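Local coordinates for protein Dot/Icm T4SS effector (Legionella pneumophila, PDB 6VVE) that acts as an effector kinase that is activated by host inositol hexakisphosphate and binds ADP and manganese, probably transferring phosphate from ATP to its substrates, at residues 47-51 / 116-121; 178-183 / 231-235; 226-230 / 257-261. All coordinates share one frame; numbering follows the deposited sequence.

Following the chain from its N terminus, contact 1 comes first: it brings strand 44-53 of the N-terminal four-stranded sheet against helix 102-121, closing a long excursion that includes most of the nucleotide-binding sheet. Contacts 2 and 3 come later, in the helical half, and cross. Contact 2 closes about 47 residues by joining the loop 178-183 to the start of helix 231-239; contact 3 closes about 26 by joining the end of helix 219-229 to helix 253-262; each encloses part of the other. The two touch through the hydroxyls of Tyr234 and Tyr260 and by packing of Trp178 on Gly228. Contact 1 touches neither; its centre lies about 22 Å from that of contact 2.

Contact 1: 47-51 / 116-121; sequences DYVLM and QFFLKY
Lys120 NZ is gripped from several directions: it donates a short hydrogen bond to Tyr48 O (2.6 Å), forms a salt bridge to Asp47 OD1 (3.2 Å), and stands over the face of the Tyr48 ring as a cation-pi partner. The side chain reaches these groups because it is extended, with CG anti to the backbone N (chi1 178°) and no bend beyond. Asp47 is shared between two helix residues. Its OD1 also accepts the backbone N of Tyr48, and both donors come to OD1 from the same face of the carboxylate. Its OD2 accepts Tyr121 OH (2.7 Å) on the anti lone pair, at the edge of the tyrosine ring, whose plane lies only 17° from that of the carboxylate. Beside these polar groups Val49 points to the helix: its CG1 sits over the centre of the Phe117 ring (3.6 Å from the centroid) in a CH-pi contact, while CG2 meets Gln116 CG at 3.7 Å. The Gln116 chain bends at chi2 (84°), which brings NE2 beside the selenium of Met51, a selenomethionine, at 3.6 Å. A water accepts from the same NE2 and lies 2.7 Å from Met51 O, to which it probably donates. Helix 102-121 follows strands 74-78, 82-88 and 91-96, consistent with helix C of a protein-kinase N-lobe, and the contact joins the separate N-terminal sheet to it. Segment 47-51 runs nearly perpendicular to segment 116-121; its outermost strand pairs with strand 34-41, whose Arg39 also bonds Tyr121 OH.

Contact 2: 178-183 / 231-235; sequences WHPDLA and QWLYV
Trp178 CB lies 3.5 Å from Gln231 OE1, with the side-chain amide turned steeply against the indole, where the chain enters a loop that reads His-Pro-Asp and is consistent with the HxD catalytic loop of protein kinases. At His179 the same amide takes over as a backbone mimic. Gln231 OE1 accepts His179 N (2.8 Å), and Gln231 NE2 donates to His179 O (2.7 Å), so one carboxamide occupies both polar atoms of a single loop residue. The two acceptor oxygens are each met in the carbonyl plane on a lone pair, and His179 O lies just 7° out of the amide plane, which fixes the rotation of the Gln231 head group. A straight run from CA to CD (chi2 174°) carries the Gln231 amide across to the loop. The His179 ring is held separately, by Asp181 N on ND1 (3.0 Å) and by NE2 to Ile204 O; Leu182 CB lies above one face, toward the rim. Asn193 and Asp205 of the ADP pocket lie close by: Asn193 ND2 bonds Asp181 O, and an oxygen of Asp205 sits near Asp181 OD2. Past Asp181 the contact becomes apolar. Leu182 CG meets Val235 CG2 at 4.1 Å, the two side chains crossing at about a right angle. Ala183 then points its methyl into the helix face, where its CB has Val235 CG2 at 3.9 Å, Gln231 CG at 4.0 Å and Tyr234 CB at 4.1 Å.

Contact 3: 226-230 / 257-261; sequences VYGKD and EKWYE
Tyr227 turns the edge of its ring toward the face of Tyr260 in an offset edge-to-face pair, the centroids 5.8 Å apart and the planes at 66°; the nearest carbons are Tyr227 CE1 and Tyr260 CE2 (3.9 Å). Val226 approaches Tyr260 from the same side of its plane, laying CG1 over the ring face in a CH-pi contact, 3.5 Å from Tyr260 CE1. At the far end of the ring, Tyr260 OH donates to Asp230 OD2 (2.5 Å), a short bond that uses the anti lone pair of the carboxylate. Carboxylate and ring are nearly coplanar, 16° apart, so the aspartate lies in line with the edge of the tyrosine. Asp230 CG stands anti to the carbonyl carbon (chi1 -65°), which directs the carboxylate across to helix 253-262. Its oxygens have further partners in the loop between helices 253-262 and 272-280: OD2 also accepts Leu268 N, and OD1 bonds Ser269 OG. Tyr260 OH in turn bonds Tyr234 OH. A water joins the two helices, lying 2.9 Å from Tyr227 OH and donating to Glu257 OE2 (2.7 Å). Asp230 occupies the break between helices 219-229 and 231-239, in the N-cap position of the second, though its side chain caps nothing there. The whole is helix-on-helix packing with an aromatic contact and a tyrosine-to-carboxylate bond, within a helical half consistent with the C-lobe of a protein kinase.

Contact 1: 47-51 / 116-121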
ATOM      1  N   ASP A  47      -9.692   1.770  19.431  1.00 19.34           N
ATOM      2  CA  ASP A  47      -9.917   0.944  18.251  1.00 18.83           C
ATOM      3  C   ASP A  47      -8.740  -0.001  18.077  1.00 17.30           C
ATOM      4  O   ASP A  47      -7.698   0.146  18.723  1.00 17.54           O
ATOM      5  CB  ASP A  47     -10.118   1.818  17.004  1.00 18.75           C
ATOM      6  CG  ASP A  47     -10.877   1.112  15.913  1.00 19.35           C
ATOM      7  OD1 ASP A  47     -11.254  -0.069  16.108  1.00 19.85           O
ATOM      8  OD2 ASP A  47     -11.099   1.748  14.862  1.00 19.43           O
ATOM      9  N   TYR A  48      -8.919  -0.967  17.174  1.00 17.02           N
ATOM     10  CA  TYR A  48      -7.911  -1.985  16.911  1.00 15.91           C
ATOM     11  C   TYR A  48      -7.864  -2.306  15.422  1.00 15.44           C
ATOM     12  O   TYR A  48      -8.795  -2.014  14.666  1.00 16.24           O
ATOM     13  CB  TYR A  48      -8.199  -3.271  17.705  1.00 22.05           C
ATOM     14  CG  TYR A  48      -9.509  -3.919  17.323  1.00 29.10           C
ATOM     15  CD1 TYR A  48     -10.698  -3.550  17.946  1.00 33.99           C
ATOM     16  CD2 TYR A  48      -9.563  -4.892  16.331  1.00 31.48           C
ATOM     17  CE1 TYR A  48     -11.898  -4.134  17.594  1.00 39.41           C
ATOM     18  CE2 TYR A  48     -10.760  -5.484  15.974  1.00 37.14           C
ATOM     19  CZ  TYR A  48     -11.925  -5.101  16.607  1.00 41.46           C
ATOM     20  OH  TYR A  48     -13.119  -5.687  16.253  1.00 45.14           O
ATOM     21  N   VAL A  49      -6.755  -2.910  15.010  1.00 14.37           N
ATOM     22  CA  VAL A  49      -6.598  -3.449  13.667  1.00 19.66           C
ATOM     23  C   VAL A  49      -5.920  -4.810  13.769  1.00 19.95           C
ATOM     24  O   VAL A  49      -5.101  -5.052  14.659  1.00 16.26           O
ATOM     25  CB  VAL A  49      -5.780  -2.521  12.746  1.00 18.43           C
ATOM     26  CG1 VAL A  49      -6.537  -1.216  12.507  1.00 23.52           C
ATOM     27  CG2 VAL A  49      -4.394  -2.268  13.338  1.00 12.58           C
ATOM     28  N   LEU A  50      -6.265  -5.701  12.846  1.00 16.46           N
ATOM     29  CA  LEU A  50      -5.663  -7.027  12.782  1.00 18.62           C
ATOM     30  C   LEU A  50      -4.363  -6.941  11.991  1.00 16.42           C
ATOM     31  O   LEU A  50      -4.324  -6.340  10.905  1.00 17.39           O
ATOM     32  CB  LEU A  50      -6.629  -8.015  12.136  1.00 21.74           C
ATOM     33  CG  LEU A  50      -6.096  -9.386  11.732  1.00 28.49           C
ATOM     34  CD1 LEU A  50      -5.410 -10.108  12.886  1.00 28.12           C
ATOM     35  CD2 LEU A  50      -7.248 -10.240  11.182  1.00 33.80           C
HETATM   36  N   MSE A  51      -3.304  -7.536  12.537  1.00 14.77           N
HETATM   37  CA  MSE A  51      -2.001  -7.530  11.863  1.00 15.20           C
HETATM   38  C   MSE A  51      -1.704  -8.866  11.168  1.00 16.41           C
HETATM   39  O   MSE A  51      -1.370  -8.878   9.988  1.00 17.12           O
HETATM   40  CB  MSE A  51      -0.889  -7.198  12.861  1.00 17.50           C
HETATM   41  CG  MSE A  51      -1.046  -5.854  13.577  1.00 16.54           C
HETATM   42 SE   MSE A  51      -1.153  -4.283  12.403  1.00 17.22          SE
HETATM   43  CE  MSE A  51       0.432  -4.545  11.325  1.00 21.00           C
ATOM     44  N   GLN A 116      -2.145   1.390   8.789  1.00 12.23           N
ATOM     45  CA  GLN A 116      -3.131   0.316   8.862  1.00 10.18           C
ATOM     46  C   GLN A 116      -4.494   0.859   9.281  1.00 10.48           C
ATOM     47  O   GLN A 116      -5.527   0.469   8.721  1.00 10.85           O
ATOM     48  CB  GLN A 116      -2.661  -0.759   9.839  1.00 12.40           C
ATOM     49  CG  GLN A 116      -3.472  -2.052   9.795  1.00 16.79           C
ATOM     50  CD  GLN A 116      -3.003  -2.994   8.693  1.00 14.88           C
ATOM     51  OE1 GLN A 116      -3.010  -2.645   7.516  1.00 17.80           O
ATOM     52  NE2 GLN A 116      -2.575  -4.183   9.081  1.00 14.31           N
ATOM     53  N   PHE A 117      -4.519   1.765  10.262  1.00  9.68           N
ATOM     54  CA  PHE A 117      -5.792   2.348  10.681  1.00 13.08           C
ATOM     55  C   PHE A 117      -6.420   3.169   9.561  1.00 10.44           C
ATOM     56  O   PHE A 117      -7.639   3.130   9.359  1.00 11.17           O
ATOM     57  CB  PHE A 117      -5.606   3.215  11.929  1.00 14.34           C
ATOM     58  CG  PHE A 117      -5.694   2.442  13.215  1.00 14.23           C
ATOM     59  CD1 PHE A 117      -6.932   2.127  13.760  1.00 19.73           C
ATOM     60  CD2 PHE A 117      -4.549   2.026  13.871  1.00 19.32           C
ATOM     61  CE1 PHE A 117      -7.025   1.414  14.941  1.00 13.50           C
ATOM     62  CE2 PHE A 117      -4.633   1.302  15.045  1.00 12.11           C
ATOM     63  CZ  PHE A 117      -5.872   0.994  15.583  1.00 13.13           C
ATOM     64  N   PHE A 118      -5.605   3.925   8.824  1.00 15.06           N
ATOM     65  CA  PHE A 118      -6.116   4.624   7.649  1.00 13.25           C
ATOM     66  C   PHE A 118      -6.771   3.642   6.686  1.00 13.19           C
ATOM     67  O   PHE A 118      -7.892   3.869   6.213  1.00 15.56           O
ATOM     68  CB  PHE A 118      -4.988   5.385   6.948  1.00 13.26           C
ATOM     69  CG  PHE A 118      -5.398   5.989   5.631  1.00 16.74           C
ATOM     70  CD1 PHE A 118      -5.364   5.236   4.461  1.00 17.86           C
ATOM     71  CD2 PHE A 118      -5.821   7.305   5.563  1.00 16.03           C
ATOM     72  CE1 PHE A 118      -5.754   5.783   3.258  1.00 18.87           C
ATOM     73  CE2 PHE A 118      -6.207   7.861   4.351  1.00 15.84           C
ATOM     74  CZ  PHE A 118      -6.172   7.100   3.203  1.00 18.44           C
ATOM     75  N   LEU A 119      -6.081   2.531   6.391  1.00 13.79           N
ATOM     76  CA  LEU A 119      -6.629   1.543   5.471  1.00 15.53           C
ATOM     77  C   LEU A 119      -7.952   0.991   5.980  1.00 19.58           C
ATOM     78  O   LEU A 119      -8.912   0.854   5.209  1.00 21.56           O
ATOM     79  CB  LEU A 119      -5.625   0.412   5.250  1.00 14.01           C
ATOM     80  CG  LEU A 119      -4.318   0.772   4.557  1.00 13.78           C
ATOM     81  CD1 LEU A 119      -3.399  -0.469   4.476  1.00 14.72           C
ATOM     82  CD2 LEU A 119      -4.562   1.345   3.182  1.00 15.02           C
ATOM     83  N   LYS A 120      -8.026   0.675   7.276  1.00 14.74           N
ATOM     84  CA  LYS A 120      -9.271   0.167   7.840  1.00 16.47           C
ATOM     85  C   LYS A 120     -10.396   1.185   7.699  1.00 15.28           C
ATOM     86  O   LYS A 120     -11.511   0.842   7.284  1.00 17.49           O
ATOM     87  CB  LYS A 120      -9.068  -0.218   9.308  1.00 20.67           C
ATOM     88  CG  LYS A 120     -10.336  -0.704   9.992  1.00 25.26           C
ATOM     89  CD  LYS A 120     -10.080  -1.118  11.431  1.00 29.98           C
ATOM     90  CE  LYS A 120     -11.392  -1.392  12.159  1.00 34.56           C
ATOM     91  NZ  LYS A 120     -11.177  -1.981  13.509  1.00 37.69           N
ATOM     92  N   TYR A 121     -10.125   2.443   8.048  1.00 17.25           N
ATOM     93  CA  TYR A 121     -11.147   3.478   8.006  1.00 19.46           C
ATOM     94  C   TYR A 121     -11.574   3.832   6.585  1.00 24.27           C
ATOM     95  O   TYR A 121     -12.537   4.595   6.421  1.00 25.67           O
ATOM     96  CB  TYR A 121     -10.644   4.729   8.726  1.00 19.96           C
ATOM     97  CG  TYR A 121     -10.392   4.517  10.214  1.00 20.90           C
ATOM     98  CD1 TYR A 121     -10.974   3.464  10.893  1.00 24.52           C
ATOM     99  CD2 TYR A 121      -9.563   5.372  10.927  1.00 21.36           C
ATOM    100  CE1 TYR A 121     -10.745   3.269  12.250  1.00 25.31           C
ATOM    101  CE2 TYR A 121      -9.332   5.196  12.275  1.00 20.72           C
ATOM    102  CZ  TYR A 121      -9.923   4.144  12.935  1.00 21.98           C
ATOM    103  OH  TYR A 121      -9.696   3.948  14.279  1.00 20.36           O
TER
HETATM  104  O   HOH W   1      -1.143  -6.873   8.149  1.00 15.32           O

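Contact 2: 178-183 / 231-235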
ATOM      1  N   TRP A 178       1.664   6.863  -0.838  1.00 11.44           N
ATOM      2  CA  TRP A 178       1.892   6.076  -2.043  1.00 12.11           C
ATOM      3  C   TRP A 178       2.874   4.940  -1.772  1.00 14.46           C
ATOM      4  O   TRP A 178       3.646   4.957  -0.799  1.00 12.35           O
ATOM      5  CB  TRP A 178       2.372   6.961  -3.205  1.00 13.29           C
ATOM      6  CG  TRP A 178       3.686   7.677  -3.020  1.00 12.41           C
ATOM      7  CD1 TRP A 178       4.917   7.241  -3.424  1.00 13.91           C
ATOM      8  CD2 TRP A 178       3.891   8.976  -2.452  1.00 11.60           C
ATOM      9  NE1 TRP A 178       5.877   8.177  -3.117  1.00 12.56           N
ATOM     10  CE2 TRP A 178       5.273   9.247  -2.516  1.00 12.94           C
ATOM     11  CE3 TRP A 178       3.042   9.934  -1.879  1.00 10.38           C
ATOM     12  CZ2 TRP A 178       5.825  10.432  -2.019  1.00 13.60           C
ATOM     13  CZ3 TRP A 178       3.593  11.104  -1.393  1.00 13.01           C
ATOM     14  CH2 TRP A 178       4.967  11.345  -1.469  1.00 12.99           C
ATOM     15  N   HIS A 179       2.828   3.943  -2.658  1.00 14.52           N
ATOM     16  CA  HIS A 179       3.695   2.767  -2.537  1.00 13.00           C
ATOM     17  C   HIS A 179       5.132   3.150  -2.865  1.00 13.31           C
ATOM     18  O   HIS A 179       5.368   3.834  -3.870  1.00 14.48           O
ATOM     19  CB  HIS A 179       3.192   1.681  -3.488  1.00 12.66           C
ATOM     20  CG  HIS A 179       3.694   0.306  -3.172  1.00 10.89           C
ATOM     21  ND1 HIS A 179       5.035   0.006  -3.074  1.00 12.35           N
ATOM     22  CD2 HIS A 179       3.029  -0.852  -2.947  1.00  9.27           C
ATOM     23  CE1 HIS A 179       5.173  -1.277  -2.792  1.00 11.99           C
ATOM     24  NE2 HIS A 179       3.971  -1.818  -2.706  1.00 12.11           N
ATOM     25  N   PRO A 180       6.116   2.729  -2.061  1.00 12.03           N
ATOM     26  CA  PRO A 180       7.510   3.135  -2.341  1.00 11.75           C
ATOM     27  C   PRO A 180       8.146   2.425  -3.532  1.00 13.61           C
ATOM     28  O   PRO A 180       9.180   2.899  -4.034  1.00 12.68           O
ATOM     29  CB  PRO A 180       8.251   2.785  -1.036  1.00 15.01           C
ATOM     30  CG  PRO A 180       7.427   1.650  -0.440  1.00 13.27           C
ATOM     31  CD  PRO A 180       5.990   1.950  -0.812  1.00 11.73           C
ATOM     32  N   ASP A 181       7.583   1.305  -3.997  1.00 14.38           N
ATOM     33  CA  ASP A 181       8.166   0.551  -5.107  1.00 17.75           C
ATOM     34  C   ASP A 181       7.044  -0.201  -5.832  1.00 18.16           C
ATOM     35  O   ASP A 181       6.895  -1.425  -5.735  1.00 16.11           O
ATOM     36  CB  ASP A 181       9.254  -0.412  -4.625  1.00 20.76           C
ATOM     37  CG  ASP A 181       9.910  -1.179  -5.774  1.00 27.75           C
ATOM     38  OD1 ASP A 181       9.786  -0.731  -6.944  1.00 25.87           O
ATOM     39  OD2 ASP A 181      10.541  -2.233  -5.513  1.00 27.93           O
ATOM     40  N   LEU A 182       6.236   0.540  -6.589  1.00 15.20           N
ATOM     41  CA  LEU A 182       5.203  -0.073  -7.419  1.00 14.15           C
ATOM     42  C   LEU A 182       5.182   0.616  -8.777  1.00 12.25           C
ATOM     43  O   LEU A 182       5.212  -0.048  -9.817  1.00 10.37           O
ATOM     44  CB  LEU A 182       3.836   0.007  -6.745  1.00 18.65           C
ATOM     45  CG  LEU A 182       2.678  -0.628  -7.511  1.00 19.01           C
ATOM     46  CD1 LEU A 182       2.975  -2.086  -7.850  1.00 20.15           C
ATOM     47  CD2 LEU A 182       1.383  -0.528  -6.699  1.00 21.39           C
ATOM     48  N   ALA A 183       5.145   1.948  -8.767  1.00 12.80           N
ATOM     49  CA  ALA A 183       5.178   2.754  -9.990  1.00 15.52           C
ATOM     50  C   ALA A 183       5.785   4.108  -9.609  1.00 14.08           C
ATOM     51  O   ALA A 183       5.067   5.053  -9.260  1.00 14.79           O
ATOM     52  CB  ALA A 183       3.791   2.916 -10.594  1.00 17.45           C
ATOM     53  N   GLN A 231       0.117   7.723  -8.882  1.00 10.29           N
ATOM     54  CA  GLN A 231       0.608   6.353  -8.968  1.00 12.03           C
ATOM     55  C   GLN A 231      -0.456   5.418  -9.517  1.00  9.73           C
ATOM     56  O   GLN A 231      -0.201   4.642 -10.450  1.00  9.63           O
ATOM     57  CB  GLN A 231       1.057   5.909  -7.571  1.00 18.14           C
ATOM     58  CG  GLN A 231       1.857   4.646  -7.500  1.00 24.13           C
ATOM     59  CD  GLN A 231       2.371   4.397  -6.097  1.00 27.86           C
ATOM     60  OE1 GLN A 231       1.593   4.179  -5.167  1.00 12.88           O
ATOM     61  NE2 GLN A 231       3.680   4.468  -5.931  1.00 12.49           N
ATOM     62  N   TRP A 232      -1.656   5.473  -8.936  1.00 10.31           N
ATOM     63  CA  TRP A 232      -2.743   4.590  -9.346  1.00 19.09           C
ATOM     64  C   TRP A 232      -2.974   4.646 -10.852  1.00 15.26           C
ATOM     65  O   TRP A 232      -3.295   3.627 -11.481  1.00  9.79           O
ATOM     66  CB  TRP A 232      -4.028   4.987  -8.610  1.00 11.40           C
ATOM     67  CG  TRP A 232      -4.476   6.368  -8.972  1.00 11.49           C
ATOM     68  CD1 TRP A 232      -4.065   7.539  -8.403  1.00 11.81           C
ATOM     69  CD2 TRP A 232      -5.412   6.725  -9.992  1.00 11.53           C
ATOM     70  NE1 TRP A 232      -4.687   8.607  -9.013  1.00 14.41           N
ATOM     71  CE2 TRP A 232      -5.520   8.129  -9.991  1.00 11.85           C
ATOM     72  CE3 TRP A 232      -6.160   5.996 -10.917  1.00 11.56           C
ATOM     73  CZ2 TRP A 232      -6.363   8.813 -10.865  1.00 12.64           C
ATOM     74  CZ3 TRP A 232      -7.003   6.682 -11.788  1.00 11.94           C
ATOM     75  CH2 TRP A 232      -7.091   8.071 -11.755  1.00 12.24           C
ATOM     76  N   LEU A 233      -2.824   5.832 -11.448  1.00 13.56           N
ATOM     77  CA  LEU A 233      -3.077   5.980 -12.877  1.00  9.25           C
ATOM     78  C   LEU A 233      -2.015   5.271 -13.700  1.00  8.72           C
ATOM     79  O   LEU A 233      -2.330   4.674 -14.745  1.00  8.78           O
ATOM     80  CB  LEU A 233      -3.137   7.460 -13.236  1.00 10.57           C
ATOM     81  CG  LEU A 233      -3.480   7.832 -14.675  1.00 13.21           C
ATOM     82  CD1 LEU A 233      -4.909   7.452 -15.004  1.00 10.09           C
ATOM     83  CD2 LEU A 233      -3.247   9.332 -14.904  1.00 13.18           C
ATOM     84  N   TYR A 234      -0.753   5.327 -13.253  1.00  9.32           N
ATOM     85  CA  TYR A 234       0.321   4.674 -13.999  1.00  9.10           C
ATOM     86  C   TYR A 234       0.114   3.162 -14.041  1.00  9.30           C
ATOM     87  O   TYR A 234       0.295   2.526 -15.089  1.00 12.14           O
ATOM     88  CB  TYR A 234       1.679   4.978 -13.369  1.00  9.13           C
ATOM     89  CG  TYR A 234       1.977   6.438 -13.109  1.00  9.22           C
ATOM     90  CD1 TYR A 234       1.297   7.449 -13.781  1.00 10.52           C
ATOM     91  CD2 TYR A 234       2.971   6.805 -12.209  1.00 11.20           C
ATOM     92  CE1 TYR A 234       1.571   8.778 -13.536  1.00 13.64           C
ATOM     93  CE2 TYR A 234       3.269   8.135 -11.968  1.00 10.87           C
ATOM     94  CZ  TYR A 234       2.557   9.116 -12.620  1.00 13.22           C
ATOM     95  OH  TYR A 234       2.851  10.430 -12.359  1.00 13.19           O
ATOM     96  N   VAL A 235      -0.260   2.570 -12.903  1.00  9.84           N
ATOM     97  CA  VAL A 235      -0.483   1.129 -12.849  1.00 11.21           C
ATOM     98  C   VAL A 235      -1.593   0.730 -13.814  1.00 11.06           C
ATOM     99  O   VAL A 235      -1.445  -0.207 -14.615  1.00 10.84           O
ATOM    100  CB  VAL A 235      -0.804   0.690 -11.408  1.00 13.12           C
ATOM    101  CG1 VAL A 235      -1.125  -0.794 -11.365  1.00 11.47           C
ATOM    102  CG2 VAL A 235       0.356   1.019 -10.474  1.00 14.03           C
TER
HETATM  103  O   HOH W   2       4.881   6.938  -7.631  1.00 13.57           O

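Contact 3: 226-230 / 257-261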
ATOM      1  N   VAL A 226       4.263  14.356  -6.808  1.00 13.18           N
ATOM      2  CA  VAL A 226       3.378  14.366  -7.970  1.00 12.49           C
ATOM      3  C   VAL A 226       3.213  12.955  -8.522  1.00 13.27           C
ATOM      4  O   VAL A 226       2.095  12.508  -8.821  1.00 14.89           O
ATOM      5  CB  VAL A 226       3.916  15.330  -9.038  1.00 15.59           C
ATOM      6  CG1 VAL A 226       3.092  15.230 -10.314  1.00 17.45           C
ATOM      7  CG2 VAL A 226       3.906  16.756  -8.504  1.00 19.04           C
ATOM      8  N   TYR A 227       4.325  12.227  -8.657  1.00  9.74           N
ATOM      9  CA  TYR A 227       4.253  10.868  -9.187  1.00 12.22           C
ATOM     10  C   TYR A 227       3.468   9.957  -8.245  1.00 13.39           C
ATOM     11  O   TYR A 227       2.730   9.064  -8.689  1.00 12.66           O
ATOM     12  CB  TYR A 227       5.653  10.310  -9.415  1.00 14.61           C
ATOM     13  CG  TYR A 227       6.439  10.974 -10.523  1.00 16.53           C
ATOM     14  CD1 TYR A 227       5.803  11.567 -11.606  1.00 17.18           C
ATOM     15  CD2 TYR A 227       7.828  10.987 -10.499  1.00 18.14           C
ATOM     16  CE1 TYR A 227       6.521  12.160 -12.622  1.00 20.73           C
ATOM     17  CE2 TYR A 227       8.556  11.575 -11.512  1.00 22.60           C
ATOM     18  CZ  TYR A 227       7.901  12.159 -12.574  1.00 23.45           C
ATOM     19  OH  TYR A 227       8.637  12.749 -13.587  1.00 26.10           O
ATOM     20  N   GLY A 228       3.603  10.175  -6.938  1.00 11.68           N
ATOM     21  CA  GLY A 228       2.902   9.333  -5.985  1.00 13.34           C
ATOM     22  C   GLY A 228       1.400   9.533  -6.016  1.00 13.63           C
ATOM     23  O   GLY A 228       0.643   8.564  -5.954  1.00 15.29           O
ATOM     24  N   LYS A 229       0.948  10.790  -6.121  1.00 12.32           N
ATOM     25  CA  LYS A 229      -0.484  11.058  -6.142  1.00 15.73           C
ATOM     26  C   LYS A 229      -1.154  10.488  -7.388  1.00 17.38           C
ATOM     27  O   LYS A 229      -2.354  10.188  -7.351  1.00  9.99           O
ATOM     28  CB  LYS A 229      -0.738  12.561  -6.046  1.00 28.13           C
ATOM     29  CG  LYS A 229      -0.506  13.132  -4.643  1.00 35.52           C
ATOM     30  CD  LYS A 229      -1.164  14.493  -4.462  1.00 41.31           C
ATOM     31  CE  LYS A 229      -2.683  14.383  -4.351  1.00 42.88           C
ATOM     32  NZ  LYS A 229      -3.115  13.635  -3.135  1.00 39.98           N
ATOM     33  N   ASP A 230      -0.411  10.342  -8.489  1.00 11.45           N
ATOM     34  CA  ASP A 230      -0.929   9.762  -9.722  1.00 10.56           C
ATOM     35  C   ASP A 230      -0.479   8.322  -9.910  1.00  9.95           C
ATOM     36  O   ASP A 230      -0.663   7.757 -10.990  1.00 11.26           O
ATOM     37  CB  ASP A 230      -0.496  10.604 -10.931  1.00 10.19           C
ATOM     38  CG  ASP A 230      -1.101  12.011 -10.904  1.00 15.92           C
ATOM     39  OD1 ASP A 230      -2.082  12.224 -10.151  1.00 12.44           O
ATOM     40  OD2 ASP A 230      -0.591  12.897 -11.630  1.00 13.98           O
ATOM     41  N   GLU A 257       3.310  13.441 -19.328  1.00 14.19           N
ATOM     42  CA  GLU A 257       4.602  14.082 -19.111  1.00 16.30           C
ATOM     43  C   GLU A 257       4.565  15.542 -19.535  1.00 16.02           C
ATOM     44  O   GLU A 257       5.052  16.418 -18.816  1.00 17.36           O
ATOM     45  CB  GLU A 257       5.694  13.330 -19.868  1.00 15.80           C
ATOM     46  CG  GLU A 257       6.005  11.964 -19.289  1.00 16.71           C
ATOM     47  CD  GLU A 257       6.738  12.047 -17.963  1.00 18.24           C
ATOM     48  OE1 GLU A 257       7.119  13.167 -17.568  1.00 22.32           O
ATOM     49  OE2 GLU A 257       6.933  10.994 -17.319  1.00 20.68           O
ATOM     50  N   LYS A 258       3.995  15.821 -20.710  1.00 14.90           N
ATOM     51  CA  LYS A 258       3.889  17.201 -21.161  1.00 19.21           C
ATOM     52  C   LYS A 258       3.054  18.024 -20.193  1.00 16.86           C
ATOM     53  O   LYS A 258       3.298  19.221 -20.028  1.00 17.21           O
ATOM     54  CB  LYS A 258       3.280  17.256 -22.559  1.00 27.39           C
ATOM     55  CG  LYS A 258       3.509  18.580 -23.278  1.00 39.96           C
ATOM     56  CD  LYS A 258       2.747  18.640 -24.593  1.00 50.37           C
ATOM     57  CE  LYS A 258       3.235  19.791 -25.471  1.00 55.26           C
ATOM     58  NZ  LYS A 258       3.368  21.069 -24.717  1.00 53.74           N
ATOM     59  N   TRP A 259       2.060  17.403 -19.555  1.00 17.36           N
ATOM     60  CA  TRP A 259       1.234  18.117 -18.589  1.00 16.99           C
ATOM     61  C   TRP A 259       2.049  18.492 -17.358  1.00 14.77           C
ATOM     62  O   TRP A 259       2.003  19.639 -16.899  1.00 15.83           O
ATOM     63  CB  TRP A 259       0.023  17.260 -18.206  1.00 19.10           C
ATOM     64  CG  TRP A 259      -1.048  18.019 -17.483  1.00 20.57           C
ATOM     65  CD1 TRP A 259      -2.070  18.715 -18.045  1.00 15.64           C
ATOM     66  CD2 TRP A 259      -1.207  18.142 -16.064  1.00 17.82           C
ATOM     67  NE1 TRP A 259      -2.854  19.277 -17.067  1.00 16.33           N
ATOM     68  CE2 TRP A 259      -2.349  18.936 -15.841  1.00 15.97           C
ATOM     69  CE3 TRP A 259      -0.501  17.654 -14.963  1.00 15.48           C
ATOM     70  CZ2 TRP A 259      -2.797  19.270 -14.558  1.00 16.38           C
ATOM     71  CZ3 TRP A 259      -0.945  17.984 -13.689  1.00 17.12           C
ATOM     72  CH2 TRP A 259      -2.085  18.781 -13.501  1.00 15.85           C
ATOM     73  N   TYR A 260       2.797  17.529 -16.805  1.00 14.31           N
ATOM     74  CA  TYR A 260       3.627  17.811 -15.636  1.00 16.64           C
ATOM     75  C   TYR A 260       4.601  18.948 -15.934  1.00 19.04           C
ATOM     76  O   TYR A 260       4.768  19.873 -15.130  1.00 20.54           O
ATOM     77  CB  TYR A 260       4.401  16.557 -15.216  1.00 15.96           C
ATOM     78  CG  TYR A 260       3.554  15.416 -14.687  1.00 13.87           C
ATOM     79  CD1 TYR A 260       2.395  15.659 -13.960  1.00 15.14           C
ATOM     80  CD2 TYR A 260       3.920  14.107 -14.907  1.00 12.01           C
ATOM     81  CE1 TYR A 260       1.624  14.617 -13.478  1.00 14.55           C
ATOM     82  CE2 TYR A 260       3.155  13.047 -14.422  1.00 14.24           C
ATOM     83  CZ  TYR A 260       2.010  13.316 -13.708  1.00 14.01           C
ATOM     84  OH  TYR A 260       1.251  12.271 -13.235  1.00 14.99           O
ATOM     85  N   GLU A 261       5.255  18.894 -17.098  1.00 18.96           N
ATOM     86  CA  GLU A 261       6.250  19.905 -17.431  1.00 27.44           C
ATOM     87  C   GLU A 261       5.637  21.292 -17.481  1.00 17.96           C
ATOM     88  O   GLU A 261       6.324  22.284 -17.200  1.00 19.40           O
ATOM     89  CB  GLU A 261       6.910  19.573 -18.768  1.00 37.16           C
ATOM     90  CG  GLU A 261       7.695  18.264 -18.761  1.00 45.16           C
ATOM     91  CD  GLU A 261       8.171  17.857 -20.144  1.00 49.48           C
ATOM     92  OE1 GLU A 261       8.082  18.690 -21.075  1.00 51.83           O
ATOM     93  OE2 GLU A 261       8.630  16.703 -20.302  1.00 50.16           O
TER
HETATM   94  O   HOH W   3       8.997  10.716 -15.560  1.00 21.45           O